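Local structure of arginyl-tRNA synthetase, putative (Plasmodium falciparum, 5JLD) at residues I34-N39 / H44-N49; E83-S88 / I93-S98; N48-I53 / Q67-F72; I22-P27 / I74-E79. The protein probably catalyses the ATP-dependent attachment of L-arginine to tRNA(Arg), releasing AMP and diphosphate, as a class I aminoacyl-tRNA synthetase. All coordinates share one frame; numbering follows the deposited sequence.

Contact 1. Residues I34-N39 / H44-N49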
loop_
_atom_site.group_PDB
_atom_site.type_symbol
_atom_site.label_atom_id
_atom_site.label_comp_id
_atom_site.label_asym_id
_atom_site.label_seq_id
_atom_site.Cartn_x
_atom_site.Cartn_y
_atom_site.Cartn_z
ATOM N N ILE A 34 6.952 -24.439 -1.127
ATOM C CA ILE A 34 7.114 -23.042 -1.478
ATOM C C ILE A 34 7.191 -22.912 -2.994
ATOM O O ILE A 34 7.904 -23.656 -3.669
ATOM C CB ILE A 34 8.354 -22.415 -0.819
ATOM C CG1 ILE A 34 8.209 -22.454 0.706
ATOM C CG2 ILE A 34 8.522 -20.982 -1.288
ATOM C CD1 ILE A 34 9.345 -21.773 1.458
ATOM N N VAL A 35 6.429 -21.963 -3.510
ATOM C CA VAL A 35 6.299 -21.744 -4.929
ATOM C C VAL A 35 6.733 -20.325 -5.278
ATOM O O VAL A 35 6.329 -19.356 -4.630
ATOM C CB VAL A 35 4.844 -22.018 -5.379
ATOM C CG1 VAL A 35 4.556 -21.422 -6.765
ATOM C CG2 VAL A 35 4.598 -23.512 -5.357
ATOM N N THR A 36 7.595 -20.224 -6.280
ATOM C CA THR A 36 8.041 -18.943 -6.809
ATOM C C THR A 36 7.804 -18.876 -8.306
ATOM O O THR A 36 7.238 -19.790 -8.904
ATOM C CB THR A 36 9.548 -18.692 -6.561
ATOM O OG1 THR A 36 10.312 -19.623 -7.335
ATOM C CG2 THR A 36 9.905 -18.820 -5.091
ATOM N N TYR A 37 8.243 -17.778 -8.903
ATOM C CA TYR A 37 8.182 -17.610 -10.339
ATOM C C TYR A 37 9.430 -18.215 -10.895
ATOM O O TYR A 37 10.477 -18.190 -10.257
ATOM C CB TYR A 37 8.081 -16.136 -10.749
ATOM C CG TYR A 37 6.806 -15.476 -10.293
ATOM C CD1 TYR A 37 5.578 -16.006 -10.644
ATOM C CD2 TYR A 37 6.830 -14.311 -9.521
ATOM C CE1 TYR A 37 4.400 -15.417 -10.232
ATOM C CE2 TYR A 37 5.656 -13.702 -9.114
ATOM C CZ TYR A 37 4.446 -14.265 -9.474
ATOM O OH TYR A 37 3.269 -13.690 -9.085
ATOM N N ALA A 38 9.306 -18.794 -12.076
ATOM C CA ALA A 38 10.467 -19.304 -12.778
ATOM C C ALA A 38 10.983 -18.192 -13.668
ATOM O O ALA A 38 10.282 -17.198 -13.902
ATOM C CB ALA A 38 10.109 -20.534 -13.597
ATOM N N ASN A 39 12.215 -18.351 -14.127
ATOM C CA ASN A 39 12.729 -17.597 -15.261
ATOM C C ASN A 39 11.787 -17.807 -16.437
ATOM O O ASN A 39 11.554 -18.945 -16.850
ATOM C CB ASN A 39 14.149 -18.065 -15.603
ATOM C CG ASN A 39 14.769 -17.298 -16.760
ATOM O OD1 ASN A 39 14.089 -16.897 -17.704
ATOM N ND2 ASN A 39 16.085 -17.122 -16.704
ATOM N N HIS A 44 6.988 -20.842 -15.995
ATOM C CA HIS A 44 6.103 -19.848 -15.404
ATOM C C HIS A 44 6.254 -19.845 -13.882
ATOM O O HIS A 44 6.557 -18.810 -13.271
ATOM C CB HIS A 44 4.651 -20.113 -15.812
ATOM C CG HIS A 44 4.409 -20.002 -17.285
ATOM N ND1 HIS A 44 3.247 -20.434 -17.890
ATOM C CD2 HIS A 44 5.181 -19.493 -18.282
ATOM C CE1 HIS A 44 3.309 -20.195 -19.184
ATOM N NE2 HIS A 44 4.471 -19.620 -19.448
ATOM N N TYR A 45 6.042 -21.005 -13.273
ATOM C CA TYR A 45 6.222 -21.127 -11.830
ATOM C C TYR A 45 7.254 -22.209 -11.548
ATOM O O TYR A 45 7.641 -22.966 -12.439
ATOM C CB TYR A 45 4.893 -21.453 -11.126
ATOM C CG TYR A 45 3.930 -20.287 -11.038
ATOM C CD1 TYR A 45 3.157 -19.936 -12.127
ATOM C CD2 TYR A 45 3.790 -19.546 -9.859
ATOM C CE1 TYR A 45 2.279 -18.875 -12.077
ATOM C CE2 TYR A 45 2.892 -18.476 -9.784
ATOM C CZ TYR A 45 2.143 -18.153 -10.909
ATOM O OH TYR A 45 1.252 -17.118 -10.897
ATOM N N GLN A 46 7.666 -22.294 -10.293
ATOM C CA GLN A 46 8.761 -23.141 -9.885
ATOM C C GLN A 46 8.654 -23.521 -8.411
ATOM O O GLN A 46 8.200 -22.722 -7.592
ATOM C CB GLN A 46 10.065 -22.415 -10.143
ATOM C CG GLN A 46 11.267 -22.952 -9.415
ATOM C CD GLN A 46 12.515 -22.280 -9.914
ATOM O OE1 GLN A 46 12.532 -21.755 -11.032
ATOM N NE2 GLN A 46 13.558 -22.249 -9.081
ATOM N N CYS A 47 9.063 -24.740 -8.078
ATOM C CA CYS A 47 9.050 -25.214 -6.704
ATOM C C CYS A 47 10.382 -25.868 -6.389
ATOM O O CYS A 47 10.873 -26.701 -7.154
ATOM C CB CYS A 47 7.900 -26.191 -6.468
ATOM S SG CYS A 47 8.012 -27.060 -4.879
ATOM N N ASN A 48 10.966 -25.486 -5.259
ATOM C CA ASN A 48 12.336 -25.850 -4.941
ATOM C C ASN A 48 12.474 -26.888 -3.833
ATOM O O ASN A 48 13.601 -27.241 -3.447
ATOM C CB ASN A 48 13.128 -24.589 -4.567
ATOM C CG ASN A 48 13.659 -23.859 -5.791
ATOM O OD1 ASN A 48 12.899 -23.448 -6.661
ATOM N ND2 ASN A 48 14.972 -23.720 -5.870
ATOM N N ASN A 49 11.344 -27.427 -3.371
ATOM C CA ASN A 49 11.334 -28.235 -2.145
ATOM C C ASN A 49 12.125 -29.525 -2.222
ATOM O O ASN A 49 12.599 -30.020 -1.193
ATOM C CB ASN A 49 9.899 -28.543 -1.724
ATOM C CG ASN A 49 9.217 -27.342 -1.101
ATOM O OD1 ASN A 49 8.711 -26.477 -1.810
ATOM N ND2 ASN A 49 9.225 -27.266 0.227
HETATM O O HOH W 1 13.719 -20.629 -13.741
#
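Thr36 and Gln46 form the hydrogen-bonded pair of a short antiparallel hairpin, the first of the arginyl-tRNA synthetase N-terminal domain. Thr36 N donates to Gln46 O at 2.9 Å, and Gln46 N returns a bond to Thr36 O. A third backbone bond, Ala38 N to His44 O, lies near the turn. At the other end the side chain of Asn49 takes over: its OD1 receives Ile34 N at 2.8 Å on a lone pair, and its ND2 is held by Glu31 and the carbonyl of Asp32.

The aromatic contact is between Tyr37 and Tyr45, whose side chains run alongside each other with ring planes at 54°. CE1 of Tyr37 comes within 3.4 Å of Tyr45 CE2, and CD1 of Tyr37 lies over one face of the Tyr45 ring near its rim. CG1 of Val35 packs against Tyr45 CD2 at 3.7 Å.

On the face of Thr36, the extended chain of Gln46 (CG trans to the amide nitrogen, chi1 162°) brings OE1 alongside Ala38 CB at 3.7 Å, and Gln46 NE2 donates to Asn48 OD1 at 2.8 Å. Both tyrosine hydroxyls bond OD2 of Asp524, in the DALR anticodon-binding domain, so this aromatic pair ends in a shared carboxylate that ties the hairpin to the C-terminal part of the enzyme.

Contact 2. Residues E83-S88 / I93-S98; sequences EEIKSS and ITVKLS
Ile85 meets Val95 and Ile93 on one face of an antiparallel beta hairpin, strands 82-86 and 93-97, at one side of the four-stranded N-terminal sheet. Four backbone bonds join the strands. Lys86 and Thr94 form a reciprocal pair, Lys86 N to Thr94 O and Thr94 N to Lys86 O, both 2.9 Å, and Lys96 N donates to Glu84 O. Glu83 N also turns to Lys96, reaching its O at 2.7 Å, which makes Glu83 and Glu84 together a classic beta bulge facing one residue.

The apolar face is built on Ile85. Its CG1 branch lies beside the carbonyl carbon (chi1 171°), and the side chain runs alongside both neighbours, CG1 standing 3.8 Å from Ile93 CG2 and equally near Val95 CG1. Helices 10-25 and 66-75 pack on this face, through Ile14 and Phe18 on Val95 and through Ile74 on Ile85.

Charge and water occupy the reverse face. Glu84 and Lys96 cross at an angle in a long salt bridge, Glu84 OE1 to Lys96 NZ 3.8 Å, and the aliphatic CD of Lys96 lies beside Glu83 OE2. A water links Glu84 OE2 to Thr94 OG1, while another donates to both Glu83 OE1 and Leu97 O, the latter at 2.9 Å.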
loop_
_atom_site.group_PDB
_atom_site.type_symbol
_atom_site.label_atom_id
_atom_site.label_comp_id
_atom_site.label_asym_id
_atom_site.label_seq_id
_atom_site.Cartn_x
_atom_site.Cartn_y
_atom_site.Cartn_z
ATOM N N GLU A 83 1.053 -27.245 -18.976
ATOM C CA GLU A 83 1.461 -27.603 -20.333
ATOM C C GLU A 83 2.774 -28.364 -20.282
ATOM O O GLU A 83 3.050 -29.230 -21.113
ATOM C CB GLU A 83 1.604 -26.359 -21.204
ATOM C CG GLU A 83 2.411 -26.565 -22.486
ATOM C CD GLU A 83 2.820 -25.248 -23.105
ATOM O OE1 GLU A 83 1.922 -24.524 -23.593
ATOM O OE2 GLU A 83 4.030 -24.926 -23.088
ATOM N N GLU A 84 3.579 -28.033 -19.284
ATOM C CA GLU A 84 4.879 -28.649 -19.113
ATOM C C GLU A 84 5.283 -28.621 -17.642
ATOM O O GLU A 84 4.972 -27.676 -16.916
ATOM C CB GLU A 84 5.914 -27.933 -19.980
ATOM C CG GLU A 84 7.344 -28.051 -19.508
ATOM C CD GLU A 84 8.295 -27.247 -20.373
ATOM O OE1 GLU A 84 7.932 -26.966 -21.534
ATOM O OE2 GLU A 84 9.386 -26.869 -19.887
ATOM N N ILE A 85 5.957 -29.679 -17.213
ATOM C CA ILE A 85 6.517 -29.759 -15.883
ATOM C C ILE A 85 7.856 -30.490 -16.007
ATOM O O ILE A 85 7.928 -31.587 -16.578
ATOM C CB ILE A 85 5.551 -30.456 -14.912
ATOM C CG1 ILE A 85 6.233 -30.730 -13.571
ATOM C CG2 ILE A 85 4.975 -31.730 -15.550
ATOM C CD1 ILE A 85 5.269 -30.963 -12.435
ATOM N N LYS A 86 8.923 -29.848 -15.529
ATOM C CA LYS A 86 10.293 -30.324 -15.761
ATOM C C LYS A 86 11.189 -30.172 -14.540
ATOM O O LYS A 86 11.102 -29.183 -13.799
ATOM C CB LYS A 86 10.929 -29.583 -16.944
ATOM C CG LYS A 86 10.503 -30.146 -18.306
ATOM C CD LYS A 86 11.150 -29.441 -19.503
ATOM C CE LYS A 86 11.255 -30.404 -20.695
ATOM N NZ LYS A 86 12.010 -29.854 -21.863
ATOM N N SER A 87 12.047 -31.162 -14.328
ATOM C CA SER A 87 13.047 -31.090 -13.281
ATOM C C SER A 87 14.258 -30.327 -13.805
ATOM O O SER A 87 14.226 -29.764 -14.894
ATOM C CB SER A 87 13.449 -32.488 -12.807
ATOM O OG SER A 87 14.124 -33.205 -13.840
ATOM N N SER A 88 15.324 -30.342 -13.021
ATOM C CA SER A 88 16.534 -29.578 -13.284
ATOM C C SER A 88 17.612 -30.314 -12.520
ATOM O O SER A 88 17.292 -31.025 -11.555
ATOM C CB SER A 88 16.396 -28.132 -12.798
ATOM O OG SER A 88 16.362 -28.081 -11.371
ATOM N N ILE A 93 11.793 -27.655 -9.709
ATOM C CA ILE A 93 10.803 -28.076 -10.691
ATOM C C ILE A 93 10.102 -26.866 -11.287
ATOM O O ILE A 93 9.639 -26.003 -10.562
ATOM C CB ILE A 93 9.745 -29.011 -10.044
ATOM C CG1 ILE A 93 10.385 -30.312 -9.544
ATOM C CG2 ILE A 93 8.602 -29.286 -10.992
ATOM C CD1 ILE A 93 9.506 -31.076 -8.548
ATOM N N THR A 94 10.024 -26.792 -12.601
ATOM C CA THR A 94 9.348 -25.680 -13.254
ATOM C C THR A 94 8.103 -26.159 -13.972
ATOM O O THR A 94 8.043 -27.296 -14.462
ATOM C CB THR A 94 10.262 -24.954 -14.274
ATOM O OG1 THR A 94 10.710 -25.887 -15.258
ATOM C CG2 THR A 94 11.478 -24.312 -13.576
ATOM N N VAL A 95 7.103 -25.290 -14.024
ATOM C CA VAL A 95 5.870 -25.581 -14.735
ATOM C C VAL A 95 5.476 -24.403 -15.609
ATOM O O VAL A 95 5.809 -23.232 -15.313
ATOM C CB VAL A 95 4.698 -25.904 -13.780
ATOM C CG1 VAL A 95 4.973 -27.167 -12.998
ATOM C CG2 VAL A 95 4.417 -24.712 -12.833
ATOM N N LYS A 96 4.778 -24.742 -16.690
ATOM C CA LYS A 96 4.153 -23.781 -17.585
ATOM C C LYS A 96 2.666 -24.043 -17.585
ATOM O O LYS A 96 2.233 -25.192 -17.697
ATOM C CB LYS A 96 4.680 -23.894 -19.018
ATOM C CG LYS A 96 6.092 -23.397 -19.242
ATOM C CD LYS A 96 6.447 -23.458 -20.733
ATOM C CE LYS A 96 7.897 -23.076 -20.984
ATOM N NZ LYS A 96 8.313 -23.322 -22.394
ATOM N N LEU A 97 1.879 -22.978 -17.463
ATOM C CA LEU A 97 0.442 -23.108 -17.570
ATOM C C LEU A 97 0.070 -23.344 -19.025
ATOM O O LEU A 97 0.653 -22.743 -19.921
ATOM C CB LEU A 97 -0.246 -21.857 -17.026
ATOM C CG LEU A 97 0.150 -21.569 -15.585
ATOM C CD1 LEU A 97 -0.360 -20.216 -15.173
ATOM C CD2 LEU A 97 -0.434 -22.663 -14.704
ATOM N N SER A 98 -0.903 -24.213 -19.255
ATOM C CA SER A 98 -1.395 -24.455 -20.608
ATOM C C SER A 98 -2.112 -23.238 -21.193
ATOM O O SER A 98 -2.619 -22.369 -20.475
ATOM C CB SER A 98 -2.349 -25.646 -20.622
ATOM O OG SER A 98 -3.556 -25.291 -19.958
HETATM O O HOH W 2 2.066 -22.322 -22.409
HETATM O O HOH W 3 8.676 -25.345 -17.241
HETATM O O HOH W 4 13.240 -27.216 -14.669
#

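Contact 3. Residues N48-I53 / Q67-F72; sequences NNAINI and QKISEF
Two helices of the N-terminal domain, 49-57 and 66-75, pack through a small buried apolar patch in which Ala50 sits against Ile69 and Ser70. The methyl of Ala50 points at the second helix and touches two successive residues there: its CB is 3.7 Å from Ser70 CB and 3.9 Å from Ile69 CG2. Because Ala50 and Ser70 are small, the backbones come close here, the CA atoms of Ala50 and Ser70 lying 5.2 Å apart.

The axes of the two short segments approach to 8.4 Å at an angle of 124°, a steeply crossed helix pair joined by the loop between helices 49-57 and 66-75. One turn on from Ala50, Ile53 extends the patch, its CG2 meeting Ile69 CD1 at 4.1 Å. The two branches of Ile69 meet different residues: CG2 touches Ala50, whereas the longer CG1 arm, beside the backbone N (chi1 -64°), carries CD1 to Ile53.

Ser70 presents carbon to Ala50, and its hydroxyl bonds within its own helix. Ser70 OG donates to Gln67 O at 2.8 Å, and Glu71 N reaches the same oxygen from the same face of the carbonyl plane. Elsewhere on this helix, Gln67 NE2 and Glu71 OE1 both bond Ser87 OG, just past strand 82-86.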
loop_
_atom_site.group_PDB
_atom_site.type_symbol
_atom_site.label_atom_id
_atom_site.label_comp_id
_atom_site.label_asym_id
_atom_site.label_seq_id
_atom_site.Cartn_x
_atom_site.Cartn_y
_atom_site.Cartn_z
ATOM N N ASN A 48 10.966 -25.486 -5.259
ATOM C CA ASN A 48 12.336 -25.850 -4.941
ATOM C C ASN A 48 12.474 -26.888 -3.833
ATOM O O ASN A 48 13.601 -27.241 -3.447
ATOM C CB ASN A 48 13.128 -24.589 -4.567
ATOM C CG ASN A 48 13.659 -23.859 -5.791
ATOM O OD1 ASN A 48 12.899 -23.448 -6.661
ATOM N ND2 ASN A 48 14.972 -23.720 -5.870
ATOM N N ASN A 49 11.344 -27.427 -3.371
ATOM C CA ASN A 49 11.334 -28.235 -2.145
ATOM C C ASN A 49 12.125 -29.525 -2.222
ATOM O O ASN A 49 12.599 -30.020 -1.193
ATOM C CB ASN A 49 9.899 -28.543 -1.724
ATOM C CG ASN A 49 9.217 -27.342 -1.101
ATOM O OD1 ASN A 49 8.711 -26.477 -1.810
ATOM N ND2 ASN A 49 9.225 -27.266 0.227
ATOM N N ALA A 50 12.313 -30.055 -3.428
ATOM C CA ALA A 50 13.104 -31.270 -3.583
ATOM C C ALA A 50 14.520 -31.062 -3.065
ATOM O O ALA A 50 15.139 -31.983 -2.544
ATOM C CB ALA A 50 13.140 -31.723 -5.048
ATOM N N ILE A 51 15.033 -29.844 -3.207
ATOM C CA ILE A 51 16.413 -29.565 -2.822
ATOM C C ILE A 51 16.539 -29.657 -1.297
ATOM O O ILE A 51 17.426 -30.335 -0.770
ATOM C CB ILE A 51 16.862 -28.197 -3.360
ATOM C CG1 ILE A 51 16.852 -28.251 -4.895
ATOM C CG2 ILE A 51 18.258 -27.826 -2.836
ATOM C CD1 ILE A 51 17.103 -26.929 -5.588
ATOM N N ASN A 52 15.601 -29.047 -0.595
ATOM C CA ASN A 52 15.591 -29.135 0.865
ATOM C C ASN A 52 15.293 -30.546 1.388
ATOM O O ASN A 52 15.881 -30.986 2.383
ATOM C CB ASN A 52 14.600 -28.125 1.430
ATOM C CG ASN A 52 15.166 -26.711 1.420
ATOM O OD1 ASN A 52 16.295 -26.487 0.962
ATOM N ND2 ASN A 52 14.388 -25.751 1.912
ATOM N N ILE A 53 14.412 -31.271 0.704
ATOM C CA ILE A 53 14.124 -32.641 1.109
ATOM C C ILE A 53 15.366 -33.500 0.928
ATOM O O ILE A 53 15.647 -34.367 1.753
ATOM C CB ILE A 53 12.942 -33.232 0.322
ATOM C CG1 ILE A 53 11.659 -32.468 0.661
ATOM C CG2 ILE A 53 12.754 -34.701 0.665
ATOM C CD1 ILE A 53 10.458 -32.861 -0.164
ATOM N N GLN A 67 17.717 -34.359 -8.029
ATOM C CA GLN A 67 16.898 -34.465 -9.236
ATOM C C GLN A 67 15.988 -35.692 -9.193
ATOM O O GLN A 67 14.857 -35.637 -9.655
ATOM C CB GLN A 67 17.763 -34.492 -10.511
ATOM C CG GLN A 67 16.901 -34.381 -11.782
ATOM C CD GLN A 67 17.668 -33.995 -13.031
ATOM O OE1 GLN A 67 18.870 -34.232 -13.144
ATOM N NE2 GLN A 67 16.971 -33.358 -13.969
ATOM N N LYS A 68 16.465 -36.794 -8.631
ATOM C CA LYS A 68 15.601 -37.964 -8.523
ATOM C C LYS A 68 14.395 -37.723 -7.618
ATOM O O LYS A 68 13.279 -38.158 -7.916
ATOM C CB LYS A 68 16.391 -39.170 -8.044
ATOM C CG LYS A 68 17.620 -39.442 -8.887
ATOM C CD LYS A 68 17.836 -40.922 -8.985
ATOM C CE LYS A 68 18.103 -41.514 -7.617
ATOM N NZ LYS A 68 18.851 -42.782 -7.736
ATOM N N ILE A 69 14.612 -36.993 -6.536
ATOM C CA ILE A 69 13.511 -36.612 -5.665
ATOM C C ILE A 69 12.529 -35.746 -6.446
ATOM O O ILE A 69 11.309 -35.976 -6.412
ATOM C CB ILE A 69 14.027 -35.885 -4.411
ATOM C CG1 ILE A 69 14.888 -36.855 -3.583
ATOM C CG2 ILE A 69 12.872 -35.277 -3.583
ATOM C CD1 ILE A 69 15.232 -36.338 -2.176
ATOM N N SER A 70 13.049 -34.782 -7.200
ATOM C CA SER A 70 12.132 -33.914 -7.932
ATOM C C SER A 70 11.335 -34.723 -8.960
ATOM O O SER A 70 10.166 -34.439 -9.198
ATOM C CB SER A 70 12.879 -32.762 -8.603
ATOM O OG SER A 70 13.561 -33.180 -9.748
ATOM N N GLU A 71 11.961 -35.753 -9.527
ATOM C CA GLU A 71 11.288 -36.629 -10.484
ATOM C C GLU A 71 10.177 -37.470 -9.826
ATOM O O GLU A 71 9.114 -37.683 -10.405
ATOM C CB GLU A 71 12.318 -37.540 -11.162
ATOM C CG GLU A 71 12.176 -37.588 -12.654
ATOM C CD GLU A 71 12.462 -36.258 -13.314
ATOM O OE1 GLU A 71 13.574 -35.735 -13.123
ATOM O OE2 GLU A 71 11.589 -35.747 -14.046
ATOM N N PHE A 72 10.429 -37.961 -8.619
ATOM C CA PHE A 72 9.370 -38.626 -7.856
ATOM C C PHE A 72 8.171 -37.656 -7.623
ATOM O O PHE A 72 6.987 -37.984 -7.920
ATOM C CB PHE A 72 9.961 -39.149 -6.539
ATOM C CG PHE A 72 9.054 -40.064 -5.767
ATOM C CD1 PHE A 72 8.282 -41.017 -6.414
ATOM C CD2 PHE A 72 9.003 -39.987 -4.379
ATOM C CE1 PHE A 72 7.459 -41.868 -5.689
ATOM C CE2 PHE A 72 8.183 -40.827 -3.650
ATOM C CZ PHE A 72 7.405 -41.768 -4.302
#

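Contact 4. Residues I22-P27 / I74-E79; sequences IQKCFP and ISNINE
The side-chain amide of Asn76 is gripped at both ends by consecutive residues of helix 10-25: Lys24 NZ donates to Asn76 OD1 at 3.1 Å, and Asn76 ND2 donates to Cys25 SG at 3.3 Å. The second bond is nearly straight, 172° at the hydrogen, and the sulfur lies almost in the amide plane. The ammonium comes in differently, 45° above the carbonyl plane, and its neighbour Lys24 CE is also close to Asn76 OD1, at 3.3 Å. Here the lysine chain crosses the amide at a slant.

Lys24 gets there by a fully stretched chain whose first torsion is also trans (chi1 -168°), which brings NZ above the carbonyl plane, to OD1. Cys25 SG instead lies beside its own N, where it meets Asn76 ND2.

Asn76 is the first residue to leave helical geometry after helix 66-75, and Lys24 and Cys25 are the last two residues of helix 10-25, so the contact joins the C-terminal ends of two helices in the N-terminal domain. Cys25 also touches Phe72 of the partner helix, and Asn76 touches Ser21. Because a different donor-acceptor pair engages each end of the amide, its rotation is defined, with OD1 at the lysine and ND2 at the sulfur; the nearby ammonium would probably polarise the carbonyl.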
loop_
_atom_site.group_PDB
_atom_site.type_symbol
_atom_site.label_atom_id
_atom_site.label_comp_id
_atom_site.label_asym_id
_atom_site.label_seq_id
_atom_site.Cartn_x
_atom_site.Cartn_y
_atom_site.Cartn_z
ATOM N N ILE A 22 4.030 -33.785 -2.567
ATOM C CA ILE A 22 5.059 -33.983 -1.557
ATOM C C ILE A 22 4.547 -34.885 -0.449
ATOM O O ILE A 22 5.220 -35.846 -0.063
ATOM C CB ILE A 22 5.524 -32.630 -0.948
ATOM C CG1 ILE A 22 6.423 -31.871 -1.936
ATOM C CG2 ILE A 22 6.267 -32.862 0.359
ATOM C CD1 ILE A 22 6.629 -30.402 -1.555
ATOM N N GLN A 23 3.350 -34.581 0.050
ATOM C CA GLN A 23 2.726 -35.401 1.088
ATOM C C GLN A 23 2.551 -36.847 0.648
ATOM O O GLN A 23 2.797 -37.775 1.418
ATOM C CB GLN A 23 1.368 -34.828 1.488
ATOM C CG GLN A 23 1.151 -34.846 2.974
ATOM C CD GLN A 23 2.220 -34.050 3.696
ATOM O OE1 GLN A 23 2.558 -32.938 3.289
ATOM N NE2 GLN A 23 2.774 -34.625 4.754
ATOM N N LYS A 24 2.124 -37.033 -0.594
ATOM C CA LYS A 24 1.941 -38.375 -1.143
ATOM C C LYS A 24 3.286 -39.117 -1.257
ATOM O O LYS A 24 3.389 -40.316 -0.954
ATOM C CB LYS A 24 1.255 -38.275 -2.506
ATOM C CG LYS A 24 0.737 -39.588 -3.081
ATOM C CD LYS A 24 0.011 -39.352 -4.406
ATOM C CE LYS A 24 -0.143 -40.643 -5.208
ATOM N NZ LYS A 24 -0.506 -40.374 -6.637
ATOM N N CYS A 25 4.317 -38.392 -1.692
ATOM C CA CYS A 25 5.662 -38.946 -1.827
ATOM C C CYS A 25 6.251 -39.346 -0.486
ATOM O O CYS A 25 6.848 -40.408 -0.349
ATOM C CB CYS A 25 6.603 -37.937 -2.486
ATOM S SG CYS A 25 6.332 -37.696 -4.224
ATOM N N PHE A 26 6.095 -38.465 0.495
ATOM C CA PHE A 26 6.686 -38.686 1.799
ATOM C C PHE A 26 5.647 -38.457 2.905
ATOM O O PHE A 26 5.652 -37.415 3.552
ATOM C CB PHE A 26 7.901 -37.772 1.965
ATOM C CG PHE A 26 8.855 -37.813 0.787
ATOM C CD1 PHE A 26 9.681 -38.916 0.584
ATOM C CD2 PHE A 26 8.923 -36.756 -0.113
ATOM C CE1 PHE A 26 10.564 -38.968 -0.496
ATOM C CE2 PHE A 26 9.800 -36.797 -1.196
ATOM C CZ PHE A 26 10.621 -37.908 -1.389
ATOM N N PRO A 27 4.753 -39.442 3.113
ATOM C CA PRO A 27 3.569 -39.313 3.986
ATOM C C PRO A 27 3.846 -38.733 5.368
ATOM O O PRO A 27 3.067 -37.899 5.841
ATOM C CB PRO A 27 3.066 -40.753 4.100
ATOM C CG PRO A 27 3.495 -41.399 2.814
ATOM C CD PRO A 27 4.807 -40.757 2.439
ATOM N N ILE A 74 7.332 -34.989 -9.366
ATOM C CA ILE A 74 6.691 -34.801 -10.662
ATOM C C ILE A 74 5.796 -35.994 -11.032
ATOM O O ILE A 74 4.664 -35.806 -11.489
ATOM C CB ILE A 74 7.755 -34.572 -11.761
ATOM C CG1 ILE A 74 8.395 -33.182 -11.579
ATOM C CG2 ILE A 74 7.155 -34.748 -13.166
ATOM C CD1 ILE A 74 9.421 -32.817 -12.633
ATOM N N SER A 75 6.298 -37.210 -10.809
ATOM C CA SER A 75 5.545 -38.425 -11.109
ATOM C C SER A 75 4.260 -38.475 -10.284
ATOM O O SER A 75 3.287 -39.117 -10.690
ATOM C CB SER A 75 6.374 -39.687 -10.836
ATOM O OG SER A 75 6.394 -39.991 -9.442
ATOM N N ASN A 76 4.239 -37.809 -9.134
ATOM C CA ASN A 76 2.974 -37.801 -8.395
ATOM C C ASN A 76 2.102 -36.551 -8.613
ATOM O O ASN A 76 1.152 -36.293 -7.857
ATOM C CB ASN A 76 3.241 -38.025 -6.909
ATOM C CG ASN A 76 3.325 -39.513 -6.559
ATOM O OD1 ASN A 76 2.528 -40.325 -7.040
ATOM N ND2 ASN A 76 4.311 -39.878 -5.752
ATOM N N ILE A 77 2.400 -35.803 -9.674
ATOM C CA ILE A 77 1.554 -34.686 -10.097
ATOM C C ILE A 77 0.810 -35.024 -11.396
ATOM O O ILE A 77 1.414 -35.461 -12.374
ATOM C CB ILE A 77 2.381 -33.407 -10.307
ATOM C CG1 ILE A 77 2.858 -32.860 -8.961
ATOM C CG2 ILE A 77 1.577 -32.353 -11.078
ATOM C CD1 ILE A 77 3.862 -31.727 -9.074
ATOM N N ASN A 78 -0.501 -34.827 -11.400
ATOM C CA ASN A 78 -1.312 -35.069 -12.595
ATOM C C ASN A 78 -2.261 -33.891 -12.853
ATOM O O ASN A 78 -3.351 -33.829 -12.283
ATOM C CB ASN A 78 -2.100 -36.375 -12.442
ATOM C CG ASN A 78 -2.758 -36.826 -13.736
ATOM O OD1 ASN A 78 -2.254 -36.563 -14.832
ATOM N ND2 ASN A 78 -3.892 -37.517 -13.614
ATOM N N GLU A 79 -1.832 -32.945 -13.686
ATOM C CA GLU A 79 -2.595 -31.713 -13.896
ATOM C C GLU A 79 -2.634 -31.309 -15.363
ATOM O O GLU A 79 -1.593 -31.050 -15.977
ATOM C CB GLU A 79 -2.008 -30.547 -13.074
ATOM C CG GLU A 79 -1.903 -30.796 -11.577
ATOM C CD GLU A 79 -3.255 -30.899 -10.916
ATOM O OE1 GLU A 79 -4.229 -30.380 -11.493
ATOM O OE2 GLU A 79 -3.354 -31.518 -9.835
#

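Overall arrangement
From the N terminus, helix 10-25 supplies the first half of contact 4, whose partner arrives only at residues 74-79; the long loop it closes encloses contacts 1 and 3. Contact 1 shuts the hairpin of strands 35-37 and 45-47. Contact 3 begins on the stretch where contact 1 ends, sharing Asn48 and Asn49, and pairs helix 49-57 with helix 66-75, which also runs into contact 4. Contact 2 follows all three in series as a second hairpin. Its strand 93-97 lies beside strand 45-47, His44 bonding Val95 and Cys47 bonding Ile93, uniting both hairpins in one antiparallel sheet. Ile74 of helix 66-75 and Ile77 just after it pack on Ile85, joining that helix and its following loop to the sheet.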